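Local atomic coordinates of lipoprotein (Colwellia psychrerythraea, PDB entry 3O0Y), a protein that is of unknown function but, as a putative lipoprotein of the DUF885 family in the peptidase MA clan, may be related to zincin-like peptidases. Residues Arg315-Met320 and Ala500-Ala505; Leu432-Tyr437 and Gly485-Asp490; Glu471-Tyr476 and Leu561-Leu566; Ser477-Tyr482 and Leu495-Ala500; Arg504-Val509 and Ser526-Gln531. All coordinates share one frame; numbering follows the deposited sequence.

How the contacts relate
Starting from the N terminus, contact 1 opens first: helix 302-326 meets helix 491-515 across some 180 residues. Contacts 2 and 4 both form within that span. Contact 2 ties helix 432-439 to the turn at 485-490, and contact 4 pairs the two helices that this turn joins, so contacts 2 and 4 alternate along the chain. Contact 3 starts on helix 467-483 and closes late, on helix 555-574; it crosses contacts 1 and 2 and encloses 4 and 5. Contact 5 begins at the end of contact 1, sharing Arg-504 and Ala-505, and folds helix 521-532 back. Helix 491-515 thus serves contacts 1, 4 and 5.

Contact 1: residues Arg315-Met320 and Ala500-Ala505; sequences RISGVM and AELFRA. With SO4 (sulfate ion), chain D.
Ile-316 packs against Glu-501, Leu-502 and Ala-505 where segments 315-320 and 500-505 of helices 302-326 and 491-515 run nearly antiparallel (158°). This is the tight part. The Ile-316 CD1 methyl rests 3.6 Å from Glu-501 CG and also reaches the Ala-505 methyl, while CG2 touches Leu-502 CB. Toward Met-320, both methyls of Leu-502 lie by Ser-317 OG, CD1 at 3.7 Å, and Leu-502 CD2 also meets Met-320 SD at 3.8 Å.

The exposed side is polar and looser. Arg-315 crosses Glu-501 at about a right angle in a salt bridge whose hydrogen bond, Arg-315 NH2 to Glu-501 OE2, is 2.9 Å long and bent (139°). That oxygen lies in the guanidinium plane, but the nitrogen stands 41° out of the carboxylate plane. A water closes a second path, accepting from Arg-315 NH1 and donating to Glu-501 OE1. Each charge has another partner: Glu-312 for Arg-315 and Lys-557 for Glu-501. Such an alternating network should favour an ionised Glu-501.

Contact 2: residues Leu432-Tyr437 and Gly485-Asp490; sequences LKTLTY and GMYEND
Lys-433 and Tyr-437 of helix 432-439 receive the turn 485-490, which joins a Schellman motif at the end of helix 467-483 to the N-cap of helix 491-515. Gly-485 makes the exit with a positive phi. Met-486 then lays CB 3.4 Å from Tyr-437 OH, and its carbonyl O takes a bond of 2.8 Å from Lys-433 NZ, nearly in line with the C=O bond (164°). Tyr-487 runs alongside both Lys-433 and Tyr-437, in the opposite direction to each. Tyr-487 OH meets the edge of the Tyr-437 ring, 3.5 Å from CE2, and shares a water with Thr-434 OG1, whose stronger partner is Glu-478. Two overlapping beta turns, type I from Gly-485 and type II from Tyr-487, carry the chain on to Asp-490. There one carboxylate oxygen, OD1, caps Gly-493 N. The two side chains of the salt bridge meet tip to tip: Asp-490 OD2 takes Lys-433 NZ on the anti side of the carboxylate, 22° out of its plane, at 2.7 Å.

Contact 3: residues Glu471-Tyr476 and Leu561-Leu566; sequences EGWALY and LKILSL
Segments 471-476 and 561-566, on helices 467-483 and 555-574, cross at 65° with their axes 9.3 Å apart, Tyr-476 and Ile-563 being nearest at the CA atoms. Ile-563 does most of the work, through two methyls. Ile-563 CD1 drops onto the bare backbone at Gly-472, 3.7 Å from Gly-472 C; no side chain stands in the way. Ile-563 CD1 also lies 3.6 Å from Trp-473 N and reaches the Trp-473 CB. The other methyl, Ile-563 CG2, sits over one face of the Tyr-476 ring in a CH-pi contact, 3.8 Å from the centroid and 15° off the normal. The first helix carries the EGWALYSE sequence, and its Glu-471 touches His-444, one of the closing histidines of the HEANPGHH sequence, at the start of helix 444-452; this pairing is consistent with a zincin-like helical core. Leu-564 CD2 meets the same ring in plane at its edge, 3.7 Å from Tyr-476 CE1. Beyond the methyls, Tyr-476 OH bonds His-584 and Arg-567, and Trp-473 NE1 bonds the carbonyl of Pro-442.

Contact 4: residues Ser477-Tyr482 and Leu495-Ala500; sequences SEQVAY and LGRLQA
Arg-497 leaves its helix with CG anti to the backbone N (chi1 172°) and then bends at chi3 (72°), which swings NE toward Tyr-482 of the facing helix. The two side chains cross at about a right angle, yet the flat groups end up stacked: the guanidinium lies on the tyrosine with 25° between the planes and 4.4 Å between the centres. The overlap is offset. Arg-497 NH2 stands over the near rim of the ring, 3.5 Å from Tyr-482 CG, while Tyr-482 CB lies over the guanidinium face, 3.6 Å from Arg-497 NE. Leu-498 CD2 rests near the rim of the opposite face. NH2 forms a salt bridge with Asp-494, and NH1 a hydrogen bond with a Tris molecule, probably from the crystallisation liquor.

The pair belongs to a hairpin of antiparallel helices, 467-483 and 491-515. Nearer the other end, Glu-478 OE1 lies 3.8 Å from the Ala-500 methyl. A water donates to both Glu-478 OE1, weakly, and Arg-497 O, and the same carboxylate oxygen bonds Thr-434 OG1. With groups on both faces and polar partners besides, the guanidinium is fixed in orientation, and Asp-494 would partly balance its charge.

Contact 5: residues Arg504-Val509 and Ser526-Gln531; sequences RAVRLV and SYMSEQ. With SO4 (sulfate ion), chain D.
Val-509 and Tyr-527 approach each other at about a right angle, the Val-509 CG1 methyl meeting the ring obliquely, 3.7 Å from Tyr-527 CE2. One turn earlier, Val-506 CG1 comes to the same ring atom, Tyr-527 CE2, at 4.0 Å. That methyl is shared: Met-528 crosses over it, bent at chi3 (-100°) to set Met-528 CE 3.7 Å from Val-506 CG1. The other methyl, Val-506 CG2, faces Gln-531 CB at 3.9 Å. Tyr-527 is also packed from within its own helix, where Gln-531 CG lies over one face of the ring, and by Trp-519, edge-to-face.

These apolar contacts join the two arms of a helical hairpin, 491-515 and 521-532, whose segments 504-509 and 526-531 run antiparallel at 156°. Met-528 CE also reaches Arg-507 CG. From there Arg-507 extends away to a sulfate, probably from the crystallisation liquor: Arg-507 NH1 bonds sulfate O1 at 165°, 3.0 Å long, and Arg-507 NH2 bonds O4 at 2.9 Å. Arg-504 NH2 donates to the same sulfate O1 at 2.7 Å. Tyr-556 and Arg-545 also bond the ion, while Arg-507 bonds Tyr-546 OH through NE and Glu-542 through NH2.

Contact 1: residues Arg315-Met320 and Ala500-Ala505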
# COMPACT_ATOMS: atom_id res chain seq x y z
N ARG A 315 -1.36 26.69 0.07
CA ARG A 315 -2.43 26.88 1.07
C ARG A 315 -1.98 26.35 2.44
O ARG A 315 -2.05 27.03 3.45
CB ARG A 315 -3.69 26.16 0.65
CG ARG A 315 -4.84 26.28 1.65
CD ARG A 315 -6.03 25.43 1.29
NE ARG A 315 -5.79 23.97 1.36
CZ ARG A 315 -5.73 23.23 2.46
NH1 ARG A 315 -5.93 23.72 3.67
NH2 ARG A 315 -5.56 21.93 2.29
N ILE A 316 -1.48 25.12 2.42
CA ILE A 316 -1.14 24.42 3.69
C ILE A 316 0.06 25.10 4.36
O ILE A 316 0.10 25.31 5.59
CB ILE A 316 -0.88 22.94 3.45
CG1 ILE A 316 -2.13 22.22 2.91
CG2 ILE A 316 -0.45 22.22 4.80
CD1 ILE A 316 -1.75 20.86 2.29
N SER A 317 1.06 25.44 3.56
CA SER A 317 2.24 26.20 4.02
C SER A 317 1.82 27.47 4.73
O SER A 317 2.34 27.84 5.84
CB SER A 317 3.14 26.57 2.82
OG SER A 317 3.80 25.37 2.57
N GLY A 318 0.89 28.18 4.10
CA GLY A 318 0.38 29.43 4.67
C GLY A 318 -0.30 29.26 6.00
O GLY A 318 -0.09 30.03 6.93
N VAL A 319 -1.03 28.17 6.14
CA VAL A 319 -1.64 27.83 7.42
C VAL A 319 -0.57 27.54 8.48
O VAL A 319 -0.65 28.01 9.62
CB VAL A 319 -2.65 26.63 7.30
CG1 VAL A 319 -3.14 26.23 8.67
CG2 VAL A 319 -3.83 27.02 6.37
N MET A 320 0.33 26.64 8.17
CA MET A 320 1.43 26.29 9.07
C MET A 320 2.21 27.54 9.49
O MET A 320 2.57 27.67 10.63
CB MET A 320 2.37 25.29 8.37
CG MET A 320 1.76 23.91 8.17
SD MET A 320 2.82 22.72 7.18
CE MET A 320 4.02 22.32 8.52
N ALA A 500 2.32 16.55 7.43
CA ALA A 500 1.98 15.27 6.73
C ALA A 500 1.01 15.58 5.56
O ALA A 500 1.11 14.99 4.51
CB ALA A 500 1.39 14.28 7.72
N GLU A 501 0.10 16.54 5.73
CA GLU A 501 -0.83 16.93 4.65
C GLU A 501 -0.07 17.60 3.50
O GLU A 501 -0.26 17.30 2.31
CB GLU A 501 -1.92 17.81 5.19
CG GLU A 501 -3.04 18.00 4.14
CD GLU A 501 -4.05 19.06 4.51
OE1 GLU A 501 -4.14 19.47 5.70
OE2 GLU A 501 -4.88 19.39 3.60
N LEU A 502 0.82 18.51 3.92
CA LEU A 502 1.75 19.21 3.03
C LEU A 502 2.56 18.21 2.25
O LEU A 502 2.70 18.36 1.03
CB LEU A 502 2.65 20.13 3.84
CG LEU A 502 3.68 20.89 2.96
CD1 LEU A 502 3.07 21.77 1.86
CD2 LEU A 502 4.54 21.75 3.93
N PHE A 503 3.02 17.14 2.91
CA PHE A 503 3.85 16.15 2.24
C PHE A 503 3.06 15.52 1.10
O PHE A 503 3.60 15.26 0.02
CB PHE A 503 4.29 15.12 3.29
CG PHE A 503 5.39 14.23 2.83
CD1 PHE A 503 6.69 14.63 2.99
CD2 PHE A 503 5.13 13.05 2.21
CE1 PHE A 503 7.78 13.81 2.55
CE2 PHE A 503 6.19 12.22 1.75
CZ PHE A 503 7.50 12.60 1.94
N ARG A 504 1.78 15.24 1.34
CA ARG A 504 0.96 14.62 0.35
C ARG A 504 0.55 15.58 -0.79
O ARG A 504 0.34 15.15 -1.91
CB ARG A 504 -0.22 13.92 0.97
CG ARG A 504 0.11 12.54 1.44
CD ARG A 504 0.13 12.43 2.85
NE ARG A 504 0.72 11.17 3.36
CZ ARG A 504 1.71 11.14 4.19
NH1 ARG A 504 2.34 12.28 4.55
NH2 ARG A 504 2.16 9.95 4.61
N ALA A 505 0.50 16.88 -0.53
CA ALA A 505 0.33 17.87 -1.58
C ALA A 505 1.60 17.92 -2.44
O ALA A 505 1.53 17.95 -3.70
CB ALA A 505 -0.01 19.21 -0.93
S SO4 D . 2.40 6.47 2.97
O1 SO4 D . 1.77 7.82 3.05
O2 SO4 D . 2.66 6.03 4.30
O3 SO4 D . 1.49 5.45 2.39
O4 SO4 D . 3.51 6.48 2.06
O HOH W 1 -5.61 21.75 5.80

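Contact 2: residues Leu432-Tyr437 and Gly485-Asp490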
# COMPACT_ATOMS: atom_id res chain seq x y z
N LEU A 432 3.88 11.94 15.58
CA LEU A 432 3.38 10.61 15.88
C LEU A 432 1.86 10.48 15.94
O LEU A 432 1.35 9.42 15.60
CB LEU A 432 4.04 10.11 17.14
CG LEU A 432 3.81 8.67 17.56
CD1 LEU A 432 4.30 7.69 16.47
CD2 LEU A 432 4.60 8.36 18.95
N LYS A 433 1.15 11.49 16.45
CA LYS A 433 -0.30 11.40 16.48
C LYS A 433 -0.83 11.24 15.06
O LYS A 433 -1.58 10.28 14.77
CB LYS A 433 -0.93 12.64 17.14
CG LYS A 433 -1.01 12.60 18.62
CD LYS A 433 -1.77 13.90 19.11
CE LYS A 433 -1.90 13.99 20.57
NZ LYS A 433 -2.45 15.30 21.04
N THR A 434 -0.38 12.10 14.12
CA THR A 434 -0.99 12.04 12.79
C THR A 434 -0.72 10.71 12.12
O THR A 434 -1.58 10.13 11.44
CB THR A 434 -0.65 13.26 11.93
OG1 THR A 434 -1.71 13.40 10.95
CG2 THR A 434 0.77 13.16 11.31
N LEU A 435 0.50 10.19 12.32
CA LEU A 435 0.87 8.87 11.74
C LEU A 435 -0.03 7.80 12.32
O LEU A 435 -0.50 6.90 11.61
CB LEU A 435 2.31 8.57 12.00
CG LEU A 435 2.81 7.24 11.46
CD1 LEU A 435 2.70 7.30 9.89
CD2 LEU A 435 4.24 6.98 11.94
N THR A 436 -0.29 7.91 13.62
CA THR A 436 -1.05 6.91 14.32
C THR A 436 -2.55 6.93 13.91
O THR A 436 -3.21 5.85 13.77
CB THR A 436 -0.87 7.06 15.82
OG1 THR A 436 0.51 6.86 16.17
CG2 THR A 436 -1.81 6.17 16.61
N TYR A 437 -3.07 8.14 13.66
CA TYR A 437 -4.41 8.23 13.11
C TYR A 437 -4.52 7.73 11.73
O TYR A 437 -5.53 7.08 11.35
CB TYR A 437 -4.96 9.65 13.27
CG TYR A 437 -4.91 10.22 14.68
CD1 TYR A 437 -5.12 9.45 15.82
CD2 TYR A 437 -4.59 11.56 14.89
CE1 TYR A 437 -5.02 9.96 17.05
CE2 TYR A 437 -4.56 12.08 16.13
CZ TYR A 437 -4.75 11.30 17.22
OH TYR A 437 -4.61 11.84 18.51
N GLY A 485 -10.96 17.07 18.00
CA GLY A 485 -10.25 17.68 19.14
C GLY A 485 -9.07 16.91 19.62
O GLY A 485 -8.59 17.22 20.70
N MET A 486 -8.45 16.07 18.76
CA MET A 486 -7.30 15.32 19.20
C MET A 486 -6.03 16.20 19.38
O MET A 486 -5.04 15.72 19.94
CB MET A 486 -7.01 14.17 18.25
CG MET A 486 -8.06 13.09 18.30
SD MET A 486 -8.31 12.32 20.02
CE MET A 486 -9.77 13.01 20.13
N TYR A 487 -6.02 17.43 18.84
CA TYR A 487 -4.93 18.36 19.04
C TYR A 487 -5.24 19.51 19.98
O TYR A 487 -4.52 20.52 19.99
CB TYR A 487 -4.42 18.83 17.67
CG TYR A 487 -3.94 17.68 16.80
CD1 TYR A 487 -2.66 17.17 16.96
CD2 TYR A 487 -4.76 17.11 15.86
CE1 TYR A 487 -2.23 16.14 16.22
CE2 TYR A 487 -4.35 16.04 15.13
CZ TYR A 487 -3.04 15.59 15.28
OH TYR A 487 -2.60 14.53 14.51
N GLU A 488 -6.25 19.35 20.80
CA GLU A 488 -6.50 20.30 21.87
C GLU A 488 -5.20 20.48 22.70
O GLU A 488 -4.59 19.51 23.14
CB GLU A 488 -7.68 19.80 22.73
CG GLU A 488 -7.94 20.71 23.93
CD GLU A 488 -8.95 20.12 24.99
OE1 GLU A 488 -9.38 20.92 25.86
OE2 GLU A 488 -9.27 18.89 24.99
N ASN A 489 -4.79 21.73 22.92
CA ASN A 489 -3.62 21.99 23.76
C ASN A 489 -2.38 21.33 23.12
O ASN A 489 -1.46 20.93 23.83
CB ASN A 489 -3.83 21.58 25.21
CG ASN A 489 -5.04 22.32 25.83
OD1 ASN A 489 -5.37 23.41 25.40
ND2 ASN A 489 -5.76 21.65 26.73
N ASP A 490 -2.37 21.22 21.79
CA ASP A 490 -1.27 20.54 21.11
C ASP A 490 -0.90 21.15 19.77
O ASP A 490 -1.04 20.52 18.71
CB ASP A 490 -1.52 19.03 21.00
CG ASP A 490 -0.32 18.22 20.48
OD1 ASP A 490 0.83 18.72 20.43
OD2 ASP A 490 -0.53 17.03 20.14
O HOH W 2 -4.27 16.94 22.92
O HOH W 3 -4.01 13.81 12.35

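Contact 3: residues Glu471-Tyr476 and Leu561-Leu566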
# COMPACT_ATOMS: atom_id res chain seq x y z
N GLU A 471 -6.08 5.62 0.31
CA GLU A 471 -5.18 6.60 0.79
C GLU A 471 -5.88 7.92 1.06
O GLU A 471 -5.51 8.58 2.06
CB GLU A 471 -4.05 6.80 -0.23
CG GLU A 471 -3.32 5.53 -0.52
CD GLU A 471 -2.71 4.81 0.73
OE1 GLU A 471 -2.67 5.34 1.89
OE2 GLU A 471 -2.35 3.62 0.53
N GLY A 472 -6.86 8.31 0.23
CA GLY A 472 -7.59 9.50 0.46
C GLY A 472 -8.38 9.43 1.76
O GLY A 472 -8.42 10.43 2.52
N TRP A 473 -8.94 8.26 2.07
CA TRP A 473 -9.67 8.08 3.33
C TRP A 473 -8.72 8.34 4.52
O TRP A 473 -9.09 9.02 5.47
CB TRP A 473 -10.27 6.66 3.44
CG TRP A 473 -10.76 6.46 4.90
CD1 TRP A 473 -10.08 5.89 5.89
CD2 TRP A 473 -11.87 7.15 5.50
NE1 TRP A 473 -10.72 6.12 7.09
CE2 TRP A 473 -11.83 6.87 6.86
CE3 TRP A 473 -12.92 7.87 5.00
CZ2 TRP A 473 -12.78 7.38 7.74
CZ3 TRP A 473 -13.86 8.39 5.87
CH2 TRP A 473 -13.82 8.08 7.19
N ALA A 474 -7.54 7.73 4.48
CA ALA A 474 -6.66 7.81 5.65
C ALA A 474 -6.19 9.25 5.86
O ALA A 474 -6.15 9.73 6.97
CB ALA A 474 -5.46 6.85 5.53
N LEU A 475 -5.90 9.97 4.77
CA LEU A 475 -5.55 11.39 4.90
C LEU A 475 -6.72 12.25 5.40
O LEU A 475 -6.54 13.13 6.29
CB LEU A 475 -4.97 11.90 3.54
CG LEU A 475 -4.29 13.24 3.49
CD1 LEU A 475 -3.12 13.31 4.53
CD2 LEU A 475 -3.86 13.55 2.03
N TYR A 476 -7.95 11.96 4.91
CA TYR A 476 -9.16 12.59 5.44
C TYR A 476 -9.31 12.33 6.93
O TYR A 476 -9.64 13.27 7.66
CB TYR A 476 -10.40 12.14 4.65
CG TYR A 476 -11.70 12.48 5.30
CD1 TYR A 476 -12.29 13.71 5.12
CD2 TYR A 476 -12.38 11.56 6.03
CE1 TYR A 476 -13.50 14.05 5.79
CE2 TYR A 476 -13.58 11.87 6.69
CZ TYR A 476 -14.17 13.09 6.51
OH TYR A 476 -15.34 13.40 7.27
N LEU A 561 -9.31 15.17 -1.38
CA LEU A 561 -10.02 16.35 -1.90
C LEU A 561 -11.44 15.98 -2.34
O LEU A 561 -12.37 16.73 -2.13
CB LEU A 561 -9.21 16.94 -3.04
CG LEU A 561 -7.97 17.70 -2.59
CD1 LEU A 561 -7.07 17.96 -3.81
CD2 LEU A 561 -8.28 19.05 -1.92
N LYS A 562 -11.59 14.79 -2.90
CA LYS A 562 -12.90 14.36 -3.40
C LYS A 562 -13.81 14.04 -2.24
O LYS A 562 -14.96 14.45 -2.28
CB LYS A 562 -12.79 13.15 -4.30
CG LYS A 562 -14.11 12.67 -4.91
CD LYS A 562 -14.81 13.78 -5.70
CE LYS A 562 -16.16 13.27 -6.31
NZ LYS A 562 -16.87 14.27 -7.12
N ILE A 563 -13.30 13.32 -1.23
CA ILE A 563 -14.08 13.06 -0.00
C ILE A 563 -14.56 14.35 0.62
O ILE A 563 -15.73 14.49 0.95
CB ILE A 563 -13.32 12.14 1.05
CG1 ILE A 563 -13.09 10.77 0.41
CG2 ILE A 563 -14.17 12.16 2.39
CD1 ILE A 563 -12.02 9.89 1.17
N LEU A 564 -13.67 15.33 0.78
CA LEU A 564 -14.04 16.61 1.32
C LEU A 564 -15.04 17.41 0.44
O LEU A 564 -15.97 18.08 0.96
CB LEU A 564 -12.76 17.42 1.59
CG LEU A 564 -11.95 17.04 2.82
CD1 LEU A 564 -10.68 17.89 2.86
CD2 LEU A 564 -12.82 17.30 4.08
N SER A 565 -14.91 17.30 -0.87
CA SER A 565 -15.84 17.94 -1.79
C SER A 565 -17.24 17.35 -1.67
O SER A 565 -18.25 18.08 -1.60
CB SER A 565 -15.34 17.73 -3.22
OG SER A 565 -16.26 18.35 -4.10
N LEU A 566 -17.31 16.01 -1.54
CA LEU A 566 -18.56 15.36 -1.26
C LEU A 566 -19.17 15.76 0.05
O LEU A 566 -20.39 15.94 0.13
CB LEU A 566 -18.43 13.83 -1.42
CG LEU A 566 -18.19 13.31 -2.87
CD1 LEU A 566 -17.76 11.83 -2.68
CD2 LEU A 566 -19.49 13.43 -3.78

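Contact 4: residues Ser477-Tyr482 and Leu495-Ala500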
# COMPACT_ATOMS: atom_id res chain seq x y z
N SER A 477 -9.04 11.08 7.40
CA SER A 477 -9.08 10.62 8.82
C SER A 477 -8.22 11.51 9.69
O SER A 477 -8.61 11.84 10.82
CB SER A 477 -8.42 9.18 8.98
OG SER A 477 -9.48 8.42 8.51
N GLU A 478 -7.08 11.87 9.17
CA GLU A 478 -6.14 12.71 9.90
C GLU A 478 -6.73 14.10 10.19
O GLU A 478 -6.48 14.69 11.26
CB GLU A 478 -4.80 12.84 9.16
CG GLU A 478 -3.96 11.52 9.09
CD GLU A 478 -2.72 11.67 8.22
OE1 GLU A 478 -1.71 12.31 8.68
OE2 GLU A 478 -2.71 11.14 7.08
N GLN A 479 -7.51 14.60 9.24
CA GLN A 479 -8.20 15.88 9.43
C GLN A 479 -9.37 15.73 10.35
O GLN A 479 -9.58 16.56 11.23
CB GLN A 479 -8.67 16.52 8.11
CG GLN A 479 -9.38 17.84 8.35
CD GLN A 479 -9.69 18.51 7.00
OE1 GLN A 479 -8.78 18.62 6.15
NE2 GLN A 479 -10.90 18.97 6.82
N VAL A 480 -10.15 14.67 10.18
CA VAL A 480 -11.24 14.41 11.10
C VAL A 480 -10.73 14.29 12.55
O VAL A 480 -11.41 14.73 13.47
CB VAL A 480 -12.01 13.11 10.76
CG1 VAL A 480 -13.11 12.82 11.90
CG2 VAL A 480 -12.77 13.32 9.48
N ALA A 481 -9.54 13.67 12.79
CA ALA A 481 -9.02 13.56 14.16
C ALA A 481 -8.85 14.98 14.75
O ALA A 481 -9.16 15.20 15.92
CB ALA A 481 -7.70 12.81 14.14
N TYR A 482 -8.38 15.93 13.95
CA TYR A 482 -8.31 17.36 14.38
C TYR A 482 -9.69 17.91 14.72
O TYR A 482 -9.91 18.50 15.80
CB TYR A 482 -7.59 18.24 13.32
CG TYR A 482 -7.64 19.70 13.69
CD1 TYR A 482 -6.70 20.25 14.56
CD2 TYR A 482 -8.72 20.48 13.35
CE1 TYR A 482 -6.78 21.56 15.01
CE2 TYR A 482 -8.77 21.80 13.72
CZ TYR A 482 -7.85 22.34 14.62
OH TYR A 482 -8.01 23.61 15.13
N LEU A 495 0.85 20.98 13.91
CA LEU A 495 1.85 21.18 12.85
C LEU A 495 2.37 19.93 12.23
O LEU A 495 2.59 19.90 11.00
CB LEU A 495 3.02 22.03 13.37
CG LEU A 495 2.79 23.52 13.63
CD1 LEU A 495 3.94 24.18 14.45
CD2 LEU A 495 2.64 24.27 12.24
N GLY A 496 2.51 18.87 13.02
CA GLY A 496 2.87 17.58 12.46
C GLY A 496 1.78 17.02 11.50
O GLY A 496 2.12 16.47 10.44
N ARG A 497 0.51 17.17 11.87
CA ARG A 497 -0.56 16.82 11.00
C ARG A 497 -0.52 17.60 9.71
O ARG A 497 -0.61 17.00 8.63
CB ARG A 497 -1.92 17.05 11.63
CG ARG A 497 -3.09 16.89 10.74
CD ARG A 497 -4.37 17.32 11.51
NE ARG A 497 -4.44 18.75 11.72
CZ ARG A 497 -5.09 19.63 10.94
NH1 ARG A 497 -5.69 19.28 9.86
NH2 ARG A 497 -5.27 20.88 11.33
N LEU A 498 -0.32 18.91 9.84
CA LEU A 498 -0.32 19.76 8.63
C LEU A 498 0.93 19.46 7.79
O LEU A 498 0.83 19.47 6.56
CB LEU A 498 -0.41 21.24 9.02
CG LEU A 498 -1.78 21.62 9.60
CD1 LEU A 498 -1.61 22.99 10.34
CD2 LEU A 498 -2.77 21.71 8.48
N GLN A 499 2.09 19.15 8.42
CA GLN A 499 3.27 18.75 7.69
C GLN A 499 3.03 17.49 6.86
O GLN A 499 3.48 17.42 5.71
CB GLN A 499 4.41 18.47 8.61
CG GLN A 499 5.70 18.17 7.92
CD GLN A 499 6.83 17.89 8.93
OE1 GLN A 499 6.58 17.27 9.99
NE2 GLN A 499 8.06 18.30 8.58
N ALA A 500 2.32 16.55 7.43
CA ALA A 500 1.98 15.27 6.73
C ALA A 500 1.01 15.58 5.56
O ALA A 500 1.11 14.99 4.51
CB ALA A 500 1.39 14.28 7.72
O HOH W 4 -2.21 14.88 7.72

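Contact 5: residues Arg504-Val509 and Ser526-Gln531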
# COMPACT_ATOMS: atom_id res chain seq x y z
N ARG A 504 1.78 15.24 1.34
CA ARG A 504 0.96 14.62 0.35
C ARG A 504 0.55 15.58 -0.79
O ARG A 504 0.34 15.15 -1.91
CB ARG A 504 -0.22 13.92 0.97
CG ARG A 504 0.11 12.54 1.44
CD ARG A 504 0.13 12.43 2.85
NE ARG A 504 0.72 11.17 3.36
CZ ARG A 504 1.71 11.14 4.19
NH1 ARG A 504 2.34 12.28 4.55
NH2 ARG A 504 2.16 9.95 4.61
N ALA A 505 0.50 16.88 -0.53
CA ALA A 505 0.33 17.87 -1.58
C ALA A 505 1.60 17.92 -2.44
O ALA A 505 1.53 17.95 -3.70
CB ALA A 505 -0.01 19.21 -0.93
N VAL A 506 2.75 17.93 -1.79
CA VAL A 506 4.02 17.85 -2.53
C VAL A 506 4.06 16.66 -3.46
O VAL A 506 4.61 16.75 -4.59
CB VAL A 506 5.25 17.91 -1.58
CG1 VAL A 506 6.57 17.60 -2.29
CG2 VAL A 506 5.32 19.33 -0.93
N ARG A 507 3.52 15.50 -3.02
CA ARG A 507 3.43 14.32 -3.85
C ARG A 507 2.74 14.58 -5.17
O ARG A 507 3.20 14.09 -6.20
CB ARG A 507 2.75 13.18 -3.11
CG ARG A 507 3.63 12.50 -2.14
CD ARG A 507 2.95 11.30 -1.47
NE ARG A 507 3.90 10.48 -0.73
CZ ARG A 507 3.56 9.63 0.24
NH1 ARG A 507 2.29 9.40 0.55
NH2 ARG A 507 4.52 8.96 0.90
N LEU A 508 1.69 15.37 -5.19
CA LEU A 508 1.01 15.72 -6.48
C LEU A 508 1.98 16.44 -7.42
O LEU A 508 2.05 16.21 -8.67
CB LEU A 508 -0.19 16.62 -6.22
CG LEU A 508 -1.36 15.99 -5.44
CD1 LEU A 508 -2.48 17.05 -5.52
CD2 LEU A 508 -1.81 14.63 -6.04
N VAL A 509 2.77 17.34 -6.83
CA VAL A 509 3.69 18.14 -7.61
C VAL A 509 4.86 17.31 -8.17
O VAL A 509 5.24 17.39 -9.38
CB VAL A 509 4.25 19.30 -6.79
CG1 VAL A 509 5.22 20.11 -7.65
CG2 VAL A 509 3.15 20.25 -6.28
N SER A 526 15.24 17.98 -4.30
CA SER A 526 15.48 19.36 -3.83
C SER A 526 14.16 20.01 -3.49
O SER A 526 13.99 20.56 -2.41
CB SER A 526 16.17 20.20 -4.90
OG SER A 526 17.48 19.71 -5.11
N TYR A 527 13.16 19.88 -4.39
CA TYR A 527 11.85 20.54 -4.17
C TYR A 527 11.23 19.99 -2.89
O TYR A 527 10.71 20.74 -2.04
CB TYR A 527 10.93 20.31 -5.41
CG TYR A 527 9.56 20.94 -5.29
CD1 TYR A 527 9.36 22.32 -5.41
CD2 TYR A 527 8.47 20.19 -4.84
CE1 TYR A 527 8.07 22.88 -5.29
CE2 TYR A 527 7.27 20.77 -4.59
CZ TYR A 527 7.05 22.08 -4.83
OH TYR A 527 5.79 22.57 -4.62
N MET A 528 11.14 18.65 -2.81
CA MET A 528 10.44 18.04 -1.69
C MET A 528 11.14 18.38 -0.34
O MET A 528 10.46 18.64 0.70
CB MET A 528 10.29 16.52 -1.86
CG MET A 528 9.68 15.78 -0.68
SD MET A 528 9.18 13.97 -1.12
CE MET A 528 7.56 14.11 -1.36
N SER A 529 12.45 18.33 -0.33
CA SER A 529 13.20 18.71 0.87
C SER A 529 12.88 20.14 1.31
O SER A 529 12.48 20.35 2.50
CB SER A 529 14.71 18.64 0.58
OG SER A 529 15.03 17.33 0.55
N GLU A 530 13.00 21.06 0.37
CA GLU A 530 12.79 22.49 0.64
C GLU A 530 11.37 22.80 1.10
O GLU A 530 11.20 23.62 1.99
CB GLU A 530 13.07 23.37 -0.56
CG GLU A 530 14.53 23.44 -0.92
CD GLU A 530 14.76 24.06 -2.29
OE1 GLU A 530 13.82 24.70 -2.82
OE2 GLU A 530 15.89 23.90 -2.83
N GLN A 531 10.37 22.10 0.54
CA GLN A 531 9.01 22.46 0.83
C GLN A 531 8.58 21.84 2.17
O GLN A 531 7.78 22.45 2.90
CB GLN A 531 8.07 22.00 -0.32
CG GLN A 531 8.19 22.78 -1.58
CD GLN A 531 8.00 24.27 -1.44
OE1 GLN A 531 7.10 24.75 -0.74
NE2 GLN A 531 8.90 25.02 -2.07
S SO4 D . 2.40 6.47 2.97
O1 SO4 D . 1.77 7.82 3.05
O2 SO4 D . 2.66 6.03 4.30
O3 SO4 D . 1.49 5.45 2.39
O4 SO4 D . 3.51 6.48 2.06